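Long-range contacts in methanol--corrinoid protein (Methanosarcina barkeri, PDB 2I2X), which carries a corrinoid cofactor that takes up the methyl group of methanol, with MtaB mediating, and passes it to coenzyme M through MtaA in methanogenesis: residues Y41-A46 with D75-G80; K121-V126 with N150-V155; E132-D137 with G180-T185; T186-F191 with Q216-Q221. All blocks are in the same frame, centred on the assembly; numbering follows the deposited sequence.

Contact 1: residues Y41-A46 with D75-G80; sequences YPIAKA and DALMVG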
loop_
_atom_site.group_PDB
_atom_site.type_symbol
_atom_site.label_atom_id
_atom_site.label_comp_id
_atom_site.label_asym_id
_atom_site.label_seq_id
_atom_site.Cartn_x
_atom_site.Cartn_y
_atom_site.Cartn_z
ATOM N N TYR B 41 5.476 -3.995 53.553
ATOM C CA TYR B 41 6.348 -4.720 52.616
ATOM C C TYR B 41 5.800 -6.061 52.042
ATOM O O TYR B 41 5.750 -6.220 50.821
ATOM C CB TYR B 41 7.734 -4.910 53.244
ATOM C CG TYR B 41 8.690 -5.750 52.438
ATOM C CD1 TYR B 41 9.606 -5.156 51.577
ATOM C CD2 TYR B 41 8.693 -7.142 52.550
ATOM C CE1 TYR B 41 10.491 -5.926 50.836
ATOM C CE2 TYR B 41 9.573 -7.921 51.814
ATOM C CZ TYR B 41 10.470 -7.305 50.960
ATOM O OH TYR B 41 11.348 -8.067 50.230
ATOM N N PRO B 42 5.381 -7.020 52.903
ATOM C CA PRO B 42 4.953 -8.306 52.340
ATOM C C PRO B 42 3.718 -8.198 51.445
ATOM O O PRO B 42 3.490 -9.074 50.605
ATOM C CB PRO B 42 4.620 -9.143 53.581
ATOM C CG PRO B 42 5.296 -8.465 54.705
ATOM C CD PRO B 42 5.259 -7.021 54.372
ATOM N N ILE B 43 2.938 -7.134 51.643
ATOM C CA ILE B 43 1.734 -6.874 50.852
ATOM C C ILE B 43 2.091 -6.193 49.520
ATOM O O ILE B 43 1.423 -6.401 48.499
ATOM C CB ILE B 43 0.684 -6.021 51.639
ATOM C CG1 ILE B 43 0.424 -6.612 53.029
ATOM C CG2 ILE B 43 -0.644 -5.929 50.876
ATOM C CD1 ILE B 43 -0.347 -5.688 53.969
ATOM N N ALA B 44 3.141 -5.375 49.540
ATOM C CA ALA B 44 3.620 -4.742 48.322
ATOM C C ALA B 44 4.301 -5.776 47.427
ATOM O O ALA B 44 4.096 -5.765 46.215
ATOM C CB ALA B 44 4.545 -3.584 48.638
ATOM N N LYS B 45 5.080 -6.677 48.027
ATOM C CA LYS B 45 5.718 -7.769 47.284
ATOM C C LYS B 45 4.671 -8.741 46.766
ATOM O O LYS B 45 4.801 -9.274 45.671
ATOM C CB LYS B 45 6.775 -8.491 48.133
ATOM C CG LYS B 45 7.341 -9.786 47.530
ATOM C CD LYS B 45 8.709 -10.127 48.118
ATOM C CE LYS B 45 9.105 -11.572 47.828
ATOM N NZ LYS B 45 10.593 -11.761 47.795
ATOM N N ALA B 46 3.626 -8.951 47.556
ATOM C CA ALA B 46 2.514 -9.783 47.140
ATOM C C ALA B 46 1.799 -9.198 45.916
ATOM O O ALA B 46 1.470 -9.935 44.990
ATOM C CB ALA B 46 1.541 -9.978 48.288
ATOM N N ASP B 75 -2.401 2.574 51.710
ATOM C CA ASP B 75 -1.131 2.441 52.424
ATOM C C ASP B 75 -0.407 1.136 52.103
ATOM O O ASP B 75 0.818 1.077 52.152
ATOM C CB ASP B 75 -1.350 2.543 53.941
ATOM C CG ASP B 75 -1.820 3.921 54.382
ATOM O OD1 ASP B 75 -1.483 4.915 53.704
ATOM O OD2 ASP B 75 -2.518 4.009 55.419
ATOM N N ALA B 76 -1.167 0.090 51.796
ATOM C CA ALA B 76 -0.583 -1.203 51.437
ATOM C C ALA B 76 -0.885 -1.642 49.985
ATOM O O ALA B 76 -0.040 -2.266 49.335
ATOM C CB ALA B 76 -1.010 -2.277 52.432
ATOM N N LEU B 77 -2.075 -1.309 49.481
ATOM C CA LEU B 77 -2.504 -1.757 48.157
ATOM C C LEU B 77 -2.180 -0.778 47.024
ATOM O O LEU B 77 -1.735 -1.201 45.962
ATOM C CB LEU B 77 -3.993 -2.130 48.160
ATOM C CG LEU B 77 -4.476 -3.293 49.045
ATOM C CD1 LEU B 77 -5.913 -3.648 48.699
ATOM C CD2 LEU B 77 -3.594 -4.542 48.965
ATOM N N MET B 78 -2.399 0.516 47.255
ATOM C CA MET B 78 -2.088 1.561 46.271
ATOM C C MET B 78 -0.589 1.821 46.143
ATOM O O MET B 78 -0.125 2.328 45.121
ATOM C CB MET B 78 -2.793 2.882 46.615
ATOM C CG MET B 78 -4.254 2.983 46.179
ATOM S SD MET B 78 -4.556 3.092 44.390
ATOM C CE MET B 78 -3.804 4.685 44.017
ATOM N N VAL B 79 0.159 1.492 47.188
ATOM C CA VAL B 79 1.598 1.720 47.184
ATOM C C VAL B 79 2.295 0.599 46.405
ATOM O O VAL B 79 3.212 0.861 45.629
ATOM C CB VAL B 79 2.178 1.893 48.632
ATOM C CG1 VAL B 79 3.665 2.205 48.591
ATOM C CG2 VAL B 79 1.436 2.999 49.391
ATOM N N GLY B 80 1.845 -0.637 46.614
ATOM C CA GLY B 80 2.343 -1.788 45.864
ATOM C C GLY B 80 2.012 -1.657 44.385
ATOM O O GLY B 80 2.872 -1.848 43.517
#

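Contact 2: residues K121-V126 with N150-V155; sequences KTKGTV and NGYNVV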
loop_
_atom_site.group_PDB
_atom_site.type_symbol
_atom_site.label_atom_id
_atom_site.label_comp_id
_atom_site.label_asym_id
_atom_site.label_seq_id
_atom_site.Cartn_x
_atom_site.Cartn_y
_atom_site.Cartn_z
ATOM N N LYS B 121 -12.726 5.325 49.733
ATOM C CA LYS B 121 -12.816 6.586 49.001
ATOM C C LYS B 121 -11.886 6.597 47.787
ATOM O O LYS B 121 -10.772 6.066 47.845
ATOM C CB LYS B 121 -12.503 7.768 49.922
ATOM C CG LYS B 121 -12.907 9.135 49.359
ATOM C CD LYS B 121 -11.756 10.141 49.429
ATOM C CE LYS B 121 -11.430 10.546 50.865
ATOM N NZ LYS B 121 -10.067 11.135 50.955
ATOM N N THR B 122 -12.357 7.207 46.695
ATOM C CA THR B 122 -11.608 7.265 45.428
ATOM C C THR B 122 -11.511 8.693 44.888
ATOM O O THR B 122 -12.150 9.604 45.415
ATOM C CB THR B 122 -12.233 6.353 44.347
ATOM O OG1 THR B 122 -13.578 6.771 44.076
ATOM C CG2 THR B 122 -12.229 4.900 44.799
ATOM N N LYS B 123 -10.727 8.876 43.827
ATOM C CA LYS B 123 -10.445 10.211 43.284
ATOM C C LYS B 123 -11.516 10.736 42.318
ATOM O O LYS B 123 -11.323 11.764 41.665
ATOM C CB LYS B 123 -9.062 10.242 42.620
ATOM C CG LYS B 123 -7.975 9.555 43.437
ATOM C CD LYS B 123 -6.673 10.331 43.430
ATOM C CE LYS B 123 -5.798 9.995 42.234
ATOM N NZ LYS B 123 -6.163 10.779 41.024
ATOM N N GLY B 124 -12.648 10.035 42.257
ATOM C CA GLY B 124 -13.724 10.330 41.309
ATOM C C GLY B 124 -14.196 9.049 40.647
ATOM O O GLY B 124 -13.625 7.978 40.882
ATOM N N THR B 125 -15.243 9.150 39.829
ATOM C CA THR B 125 -15.765 7.994 39.085
ATOM C C THR B 125 -15.532 8.153 37.577
ATOM O O THR B 125 -15.747 9.235 37.020
ATOM C CB THR B 125 -17.273 7.722 39.416
ATOM O OG1 THR B 125 -17.373 7.125 40.712
ATOM C CG2 THR B 125 -17.913 6.764 38.421
ATOM N N VAL B 126 -15.057 7.080 36.938
ATOM C CA VAL B 126 -15.006 6.997 35.471
ATOM C C VAL B 126 -15.926 5.874 34.979
ATOM O O VAL B 126 -15.953 4.777 35.553
ATOM C CB VAL B 126 -13.574 6.767 34.927
ATOM C CG1 VAL B 126 -13.557 6.897 33.420
ATOM C CG2 VAL B 126 -12.594 7.756 35.530
ATOM N N ASN B 150 -4.544 3.877 39.094
ATOM C CA ASN B 150 -4.249 5.281 39.415
ATOM C C ASN B 150 -5.207 5.877 40.472
ATOM O O ASN B 150 -5.263 7.096 40.656
ATOM C CB ASN B 150 -4.236 6.141 38.139
ATOM C CG ASN B 150 -3.087 7.158 38.111
ATOM O OD1 ASN B 150 -3.084 8.151 38.852
ATOM N ND2 ASN B 150 -2.112 6.919 37.235
ATOM N N GLY B 151 -5.961 5.010 41.152
ATOM C CA GLY B 151 -6.803 5.420 42.276
ATOM C C GLY B 151 -8.235 5.817 41.966
ATOM O O GLY B 151 -8.924 6.380 42.825
ATOM N N TYR B 152 -8.688 5.534 40.745
ATOM C CA TYR B 152 -10.052 5.867 40.341
ATOM C C TYR B 152 -10.972 4.655 40.423
ATOM O O TYR B 152 -10.522 3.503 40.447
ATOM C CB TYR B 152 -10.086 6.436 38.925
ATOM C CG TYR B 152 -9.284 7.709 38.688
ATOM C CD1 TYR B 152 -7.893 7.672 38.565
ATOM C CD2 TYR B 152 -9.924 8.943 38.532
ATOM C CE1 TYR B 152 -7.156 8.835 38.322
ATOM C CE2 TYR B 152 -9.198 10.110 38.286
ATOM C CZ TYR B 152 -7.815 10.047 38.181
ATOM O OH TYR B 152 -7.090 11.194 37.944
ATOM N N ASN B 153 -12.270 4.939 40.472
ATOM C CA ASN B 153 -13.305 3.924 40.563
ATOM C C ASN B 153 -14.014 3.797 39.210
ATOM O O ASN B 153 -14.426 4.804 38.614
ATOM C CB ASN B 153 -14.282 4.296 41.683
ATOM C CG ASN B 153 -15.492 3.381 41.745
ATOM O OD1 ASN B 153 -16.568 3.738 41.266
ATOM N ND2 ASN B 153 -15.329 2.202 42.347
ATOM N N VAL B 154 -14.143 2.565 38.722
ATOM C CA VAL B 154 -14.622 2.341 37.354
ATOM C C VAL B 154 -15.796 1.381 37.262
ATOM O O VAL B 154 -15.670 0.183 37.540
ATOM C CB VAL B 154 -13.476 1.863 36.400
ATOM C CG1 VAL B 154 -14.032 1.358 35.067
ATOM C CG2 VAL B 154 -12.465 2.980 36.170
ATOM N N VAL B 155 -16.938 1.927 36.866
ATOM C CA VAL B 155 -18.054 1.106 36.441
ATOM C C VAL B 155 -17.773 0.749 34.984
ATOM O O VAL B 155 -17.652 1.632 34.134
ATOM C CB VAL B 155 -19.452 1.803 36.696
ATOM C CG1 VAL B 155 -19.373 3.304 36.505
ATOM C CG2 VAL B 155 -20.572 1.198 35.845
#

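Contact 3: residues E132-D137 with G180-T185; sequences EGDVHD and GTALMT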
loop_
_atom_site.group_PDB
_atom_site.type_symbol
_atom_site.label_atom_id
_atom_site.label_comp_id
_atom_site.label_asym_id
_atom_site.label_seq_id
_atom_site.Cartn_x
_atom_site.Cartn_y
_atom_site.Cartn_z
ATOM N N GLU B 132 -21.067 0.862 20.414
ATOM C CA GLU B 132 -22.025 -0.168 20.004
ATOM C C GLU B 132 -21.676 -0.684 18.619
ATOM O O GLU B 132 -21.201 0.071 17.763
ATOM C CB GLU B 132 -23.506 0.261 20.145
ATOM C CG GLU B 132 -24.135 1.003 18.967
ATOM C CD GLU B 132 -25.631 1.309 19.172
ATOM O OE1 GLU B 132 -26.472 0.376 19.046
ATOM O OE2 GLU B 132 -25.946 2.501 19.444
ATOM N N GLY B 133 -21.893 -1.984 18.441
ATOM C CA GLY B 133 -21.448 -2.741 17.266
ATOM C C GLY B 133 -20.051 -3.327 17.425
ATOM O O GLY B 133 -19.607 -4.116 16.600
ATOM N N ASP B 134 -19.358 -2.955 18.497
ATOM C CA ASP B 134 -17.947 -3.287 18.661
ATOM C C ASP B 134 -17.713 -4.280 19.821
ATOM O O ASP B 134 -18.232 -4.095 20.924
ATOM C CB ASP B 134 -17.136 -1.992 18.848
ATOM C CG ASP B 134 -15.660 -2.137 18.467
ATOM O OD1 ASP B 134 -15.082 -3.233 18.617
ATOM O OD2 ASP B 134 -15.059 -1.128 18.044
ATOM N N VAL B 135 -16.906 -5.309 19.544
ATOM C CA VAL B 135 -16.657 -6.458 20.432
ATOM C C VAL B 135 -15.210 -6.460 20.962
ATOM O O VAL B 135 -14.834 -7.286 21.810
ATOM C CB VAL B 135 -17.057 -7.804 19.684
ATOM C CG1 VAL B 135 -16.279 -9.033 20.157
ATOM C CG2 VAL B 135 -18.567 -8.045 19.785
ATOM N N HIS B 136 -14.414 -5.510 20.478
ATOM C CA HIS B 136 -13.009 -5.366 20.873
ATOM C C HIS B 136 -12.858 -4.814 22.303
ATOM O O HIS B 136 -12.921 -3.614 22.541
ATOM C CB HIS B 136 -12.231 -4.526 19.841
ATOM C CG HIS B 136 -12.330 -5.049 18.435
ATOM N ND1 HIS B 136 -13.443 -4.858 17.641
ATOM C CD2 HIS B 136 -11.459 -5.763 17.686
ATOM C CE1 HIS B 136 -13.254 -5.429 16.465
ATOM N NE2 HIS B 136 -12.059 -5.988 16.467
ATOM N N ASP B 137 -12.647 -5.752 23.221
ATOM C CA ASP B 137 -12.519 -5.595 24.663
ATOM C C ASP B 137 -11.233 -4.979 25.165
ATOM O O ASP B 137 -11.245 -4.220 26.139
ATOM C CB ASP B 137 -12.484 -7.001 25.269
ATOM C CG ASP B 137 -13.794 -7.416 25.840
ATOM O OD1 ASP B 137 -14.320 -6.683 26.706
ATOM O OD2 ASP B 137 -14.294 -8.495 25.443
ATOM N N GLY B 180 -14.409 5.995 25.905
ATOM C CA GLY B 180 -14.946 5.193 24.803
ATOM C C GLY B 180 -13.851 4.578 23.944
ATOM O O GLY B 180 -12.805 5.196 23.706
ATOM N N THR B 181 -14.094 3.360 23.470
ATOM C CA THR B 181 -13.128 2.628 22.683
ATOM C C THR B 181 -13.810 2.092 21.442
ATOM O O THR B 181 -14.751 1.297 21.544
ATOM C CB THR B 181 -12.535 1.477 23.499
ATOM O OG1 THR B 181 -11.721 2.021 24.536
ATOM C CG2 THR B 181 -11.665 0.559 22.635
ATOM N N ALA B 182 -13.350 2.538 20.277
ATOM C CA ALA B 182 -13.819 1.978 19.006
ATOM C C ALA B 182 -12.657 1.426 18.174
ATOM O O ALA B 182 -11.567 1.977 18.195
ATOM C CB ALA B 182 -14.609 2.993 18.236
ATOM N N LEU B 183 -12.887 0.323 17.469
ATOM C CA LEU B 183 -11.824 -0.321 16.704
ATOM C C LEU B 183 -12.086 -0.471 15.214
ATOM O O LEU B 183 -11.191 -0.852 14.449
ATOM C CB LEU B 183 -11.476 -1.685 17.306
ATOM C CG LEU B 183 -10.213 -1.512 18.135
ATOM C CD1 LEU B 183 -10.536 -1.176 19.580
ATOM C CD2 LEU B 183 -9.353 -2.732 18.015
ATOM N N MET B 184 -13.313 -0.178 14.810
ATOM C CA MET B 184 -13.707 -0.312 13.431
ATOM C C MET B 184 -14.225 1.001 12.877
ATOM O O MET B 184 -14.890 1.752 13.574
ATOM C CB MET B 184 -14.751 -1.411 13.295
ATOM C CG MET B 184 -14.254 -2.772 13.750
ATOM S SD MET B 184 -15.456 -4.088 13.539
ATOM C CE MET B 184 -15.375 -4.449 11.793
ATOM N N THR B 185 -13.894 1.286 11.627
ATOM C CA THR B 185 -14.489 2.416 10.912
ATOM C C THR B 185 -16.014 2.324 10.999
ATOM O O THR B 185 -16.721 3.331 11.097
ATOM C CB THR B 185 -14.074 2.436 9.431
ATOM O OG1 THR B 185 -14.499 1.222 8.798
ATOM C CG2 THR B 185 -12.566 2.566 9.305
#

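Contact 4: residues T186-F191 with Q216-Q221; sequences TTMYAF and QDFVSQ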
loop_
_atom_site.group_PDB
_atom_site.type_symbol
_atom_site.label_atom_id
_atom_site.label_comp_id
_atom_site.label_asym_id
_atom_site.label_seq_id
_atom_site.Cartn_x
_atom_site.Cartn_y
_atom_site.Cartn_z
ATOM N N THR B 186 -16.483 1.081 11.021
ATOM C CA THR B 186 -17.880 0.712 10.962
ATOM C C THR B 186 -18.589 0.953 12.302
ATOM O O THR B 186 -19.781 0.716 12.445
ATOM C CB THR B 186 -17.952 -0.767 10.485
ATOM O OG1 THR B 186 -19.070 -0.949 9.620
ATOM C CG2 THR B 186 -18.011 -1.752 11.631
ATOM N N THR B 187 -17.845 1.503 13.256
ATOM C CA THR B 187 -18.186 1.466 14.676
ATOM C C THR B 187 -17.771 2.738 15.424
ATOM O O THR B 187 -18.378 3.090 16.431
ATOM C CB THR B 187 -17.546 0.202 15.330
ATOM O OG1 THR B 187 -18.569 -0.748 15.651
ATOM C CG2 THR B 187 -16.755 0.537 16.564
ATOM N N MET B 188 -16.738 3.420 14.930
ATOM C CA MET B 188 -16.229 4.658 15.539
ATOM C C MET B 188 -17.303 5.741 15.610
ATOM O O MET B 188 -17.238 6.631 16.449
ATOM C CB MET B 188 -15.018 5.184 14.762
ATOM C CG MET B 188 -15.233 5.126 13.236
ATOM S SD MET B 188 -13.832 5.732 12.271
ATOM C CE MET B 188 -14.605 5.982 10.659
ATOM N N TYR B 189 -18.287 5.644 14.720
ATOM C CA TYR B 189 -19.375 6.608 14.661
ATOM C C TYR B 189 -20.369 6.554 15.832
ATOM O O TYR B 189 -21.224 7.436 15.957
ATOM C CB TYR B 189 -20.084 6.554 13.300
ATOM C CG TYR B 189 -19.457 7.506 12.304
ATOM C CD1 TYR B 189 -19.042 7.070 11.040
ATOM C CD2 TYR B 189 -19.243 8.851 12.646
ATOM C CE1 TYR B 189 -18.448 7.963 10.131
ATOM C CE2 TYR B 189 -18.654 9.752 11.752
ATOM C CZ TYR B 189 -18.259 9.307 10.503
ATOM O OH TYR B 189 -17.678 10.212 9.636
ATOM N N ALA B 190 -20.244 5.545 16.693
ATOM C CA ALA B 190 -21.073 5.452 17.890
ATOM C C ALA B 190 -20.661 6.502 18.911
ATOM O O ALA B 190 -21.341 6.688 19.919
ATOM C CB ALA B 190 -21.002 4.059 18.491
ATOM N N PHE B 191 -19.548 7.187 18.651
ATOM C CA PHE B 191 -19.129 8.311 19.489
ATOM C C PHE B 191 -20.029 9.520 19.206
ATOM O O PHE B 191 -20.337 10.293 20.115
ATOM C CB PHE B 191 -17.659 8.687 19.251
ATOM C CG PHE B 191 -16.650 7.649 19.716
ATOM C CD1 PHE B 191 -17.015 6.588 20.543
ATOM C CD2 PHE B 191 -15.306 7.762 19.335
ATOM C CE1 PHE B 191 -16.060 5.651 20.967
ATOM C CE2 PHE B 191 -14.355 6.835 19.758
ATOM C CZ PHE B 191 -14.732 5.780 20.577
ATOM N N GLN B 216 -7.040 11.982 16.228
ATOM C CA GLN B 216 -7.290 13.298 16.831
ATOM C C GLN B 216 -8.350 14.143 16.115
ATOM O O GLN B 216 -9.242 14.702 16.752
ATOM C CB GLN B 216 -5.974 14.071 16.931
ATOM C CG GLN B 216 -6.042 15.301 17.818
ATOM C CD GLN B 216 -4.825 16.190 17.664
ATOM O OE1 GLN B 216 -4.864 17.202 16.962
ATOM N NE2 GLN B 216 -3.730 15.807 18.305
ATOM N N ASP B 217 -8.238 14.227 14.795
ATOM C CA ASP B 217 -9.188 14.976 13.971
ATOM C C ASP B 217 -10.601 14.399 14.036
ATOM O O ASP B 217 -11.587 15.151 14.002
ATOM C CB ASP B 217 -8.703 15.055 12.517
ATOM C CG ASP B 217 -7.430 15.876 12.374
ATOM O OD1 ASP B 217 -7.365 16.983 12.959
ATOM O OD2 ASP B 217 -6.495 15.413 11.682
ATOM N N PHE B 218 -10.699 13.074 14.145
ATOM C CA PHE B 218 -11.996 12.429 14.310
ATOM C C PHE B 218 -12.696 12.814 15.622
ATOM O O PHE B 218 -13.879 13.149 15.608
ATOM C CB PHE B 218 -11.899 10.905 14.165
ATOM C CG PHE B 218 -13.234 10.222 14.186
ATOM C CD1 PHE B 218 -14.024 10.181 13.044
ATOM C CD2 PHE B 218 -13.716 9.646 15.356
ATOM C CE1 PHE B 218 -15.268 9.567 13.060
ATOM C CE2 PHE B 218 -14.957 9.029 15.383
ATOM C CZ PHE B 218 -15.738 8.991 14.229
ATOM N N VAL B 219 -11.978 12.778 16.743
ATOM C CA VAL B 219 -12.601 13.073 18.041
ATOM C C VAL B 219 -12.901 14.569 18.225
ATOM O O VAL B 219 -13.815 14.938 18.966
ATOM C CB VAL B 219 -11.772 12.531 19.241
ATOM C CG1 VAL B 219 -11.354 11.089 19.000
ATOM C CG2 VAL B 219 -10.552 13.391 19.491
ATOM N N SER B 220 -12.128 15.409 17.535
ATOM C CA SER B 220 -12.278 16.862 17.587
ATOM C C SER B 220 -13.585 17.355 16.970
ATOM O O SER B 220 -14.093 18.401 17.370
ATOM C CB SER B 220 -11.089 17.556 16.921
ATOM O OG SER B 220 -9.919 17.410 17.705
ATOM N N GLN B 221 -14.138 16.611 16.012
ATOM C CA GLN B 221 -15.428 16.988 15.411
ATOM C C GLN B 221 -16.636 16.899 16.381
ATOM O O GLN B 221 -17.711 17.434 16.091
ATOM C CB GLN B 221 -15.682 16.226 14.102
ATOM C CG GLN B 221 -16.208 14.808 14.260
ATOM C CD GLN B 221 -16.408 14.103 12.929
ATOM O OE1 GLN B 221 -16.786 14.727 11.936
ATOM N NE2 GLN B 221 -16.156 12.793 12.904
#

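Contact 1: residues Y41-A46 with D75-G80
Two helices of the N-terminal helix bundle meet here, helix 41-48 and helix 72-89, running broadly the same way; the axes of segments 41-46 and 75-80 are inclined by 40° and come within 8.4 Å. The tightest place is where A44 faces G80. Their CA atoms are only 4.0 Å apart, and A44 CB rests on the backbone of G80. A methyl group on G80 would point at the other helix and fall 3.1 Å from A44 CA, so glycine allows this approach, and alanine is the small partner it needs. At I43 and A76, a turn before G80 on helix 72-89, the backbones stand further apart, with CA atoms 6.2 Å from each other, and a larger side chain fills the interval. I43 points toward the neighbouring helix with CG2 anti to the backbone N (chi1 -50°), which turns both branches to the partner: CD1 reaches A76 CB, and CG2 lies by the end of L77. The bond from CA to CB of L77 leaves in the other direction, but CD2 comes back toward I43, and the L77 side chain also packs on V55 of helix 52-65 and on M105 and I109 of helix 95-113. No hydrogen bond crosses this oily seam. The other side of helix 41-48 is looser and more polar: K45 points away with an extended chain, and Y41 bonds through its hydroxyl to E31 and sets its ring against that of Y34. In the seam, I43 CG2 meets the L77 tip at a slant, 3.8 Å from L77 CD2.

Contact 2: residues K121-V126 with N150-V155
Strands 125-130 and 153-158 are the parallel strands of a beta-alpha-beta crossover in the Rossmann-like cobalamin domain, joined through helix 138-149. T125 and N153 run alongside each other out of one face, T125 OG1 3.5 Å from N153 OD1. V126 and V154 project from the other face, V126 CB 4.1 Å from V154 CG2; branched, apolar valines fit this buried side, where both pack on L147 of the connecting helix. Ahead of the strands, the lysine chain of K123 runs aslant over the phenol of Y152: CB sits above one face, and three bent torsions bring the amine near the hydroxyl. That hydroxyl bonds D239 of helix 233-242, with which the lysine makes a weak, long ion pair. V126 CG2 meets the same ring at CD2. An alanine in place of Y152 would remove the ring under K123 and the bond to D239, and would probably loosen the packing on helix 233-242. G151 O accepts the K123 N-H at 3.2 Å; glycine suits this place because a side-chain carbon would fall 3.5 Å from K123 CE and against the preceding carbonyl. Weak bonds follow from N153 N to G124 O and from V155 N to V126 O. Between them lies the best link: V126 N gives its hydrogen to N153 O at 2.9 Å, almost in line with the carbonyl (171° at O).

Contact 3: residues E132-D137 with G180-T185
The imidazole of H136 carries L183 on one face and a carboxylate and a sulfur at its edge. L183 CB stands 3.6 Å above the ring plane, displaced from the ring centre, and makes a CH-pi contact, while L183 CD2 lies 3.7 Å from H136 CD2. At the edge, M184 SD comes within 3.9 Å of H136 CE1. D134 and H136 belong to the DXHXXG loop of B12-binding Rossmann-like domains, at the C-terminal ends of the parallel strands; L183 and M184 follow strand 177-181. H136 NE2 is the axial ligand of cobalt, and T181 OG1 bonds N3B of the cofactor's own base, the His-on, base-off arrangement. Histidine suits the place because it can bind metal with one nitrogen and give a hydrogen from the other. D134 OD1 receives the H136 ND1 hydrogen on its syn lone pair, at 2.5 Å and only 9° out of the ring plane. The same oxygen takes H136 N in an Asx turn, this time from above the carboxylate plane. Two bonds thus hold D134 OD1; the one to ND1, with the NE2-cobalt bond, fixes the turn of the ring, and the aspartate's charge would probably polarise the imidazole and strengthen its donation to cobalt. The other carboxylate oxygen ties the two loops together: L183 N donates to D134 OD2 at 2.7 Å, although the place of that oxygen is less certain.

Contact 4: residues T186-F191 with Q216-Q221
In the Rossmann-like domain, helix 216-220 packs against the turn that leads into helix 190-199, with a phenylalanine as its main point of contact. Q216 begins the segment, its O accepting both S220 N and S220 OG, so the short helix is braced by its own serine, whose hydroxyl also bonds H256. F218 then reaches across, its CG anti to the backbone N (chi1 -174°). M188 SD lies over one face of its ring, 4.4 Å from the centroid, in a Met-aromatic contact. The edge of F218 meets the face of Y189 in a T-shaped pair with planes at 61°, and F191 CD2 approaches the F218 rim near the plane of that ring. A flat aromatic suits the site because it offers a face to the sulfur and an edge to the rings. An alanine here would lose the partner of M188, Y189 and F191 at once and would probably loosen the hold of the short helix on the turn. V219 turns instead to C209 and Y227 of the sheet. Q221, exposed, closes the segment with an extended chain whose NE2 ends 4.1 Å from Y189 CE2.

In the fold
Contacts 1 and 3 are buried, contact 2 is partly so, and contact 4 is at the surface. Contact 1 is purely apolar packing within the helix bundle; the other three belong to the cobalamin domain. There, contact 2 supplies backbone hydrogen bonds between parallel strands, contact 3 polar bonds around the metal ligand, and contact 4 sulfur and aromatic packing. One place where bundle and cobalamin domain meet is M78 CE of contact 1 on G151 CA of contact 2. Contacts 2 and 3 share the sheet through neighbouring strands 125-130 and 177-181, and contacts 3 and 4 touch directly, F191 CZ against A182 N and T187 against D134, with centres about 11 Å apart.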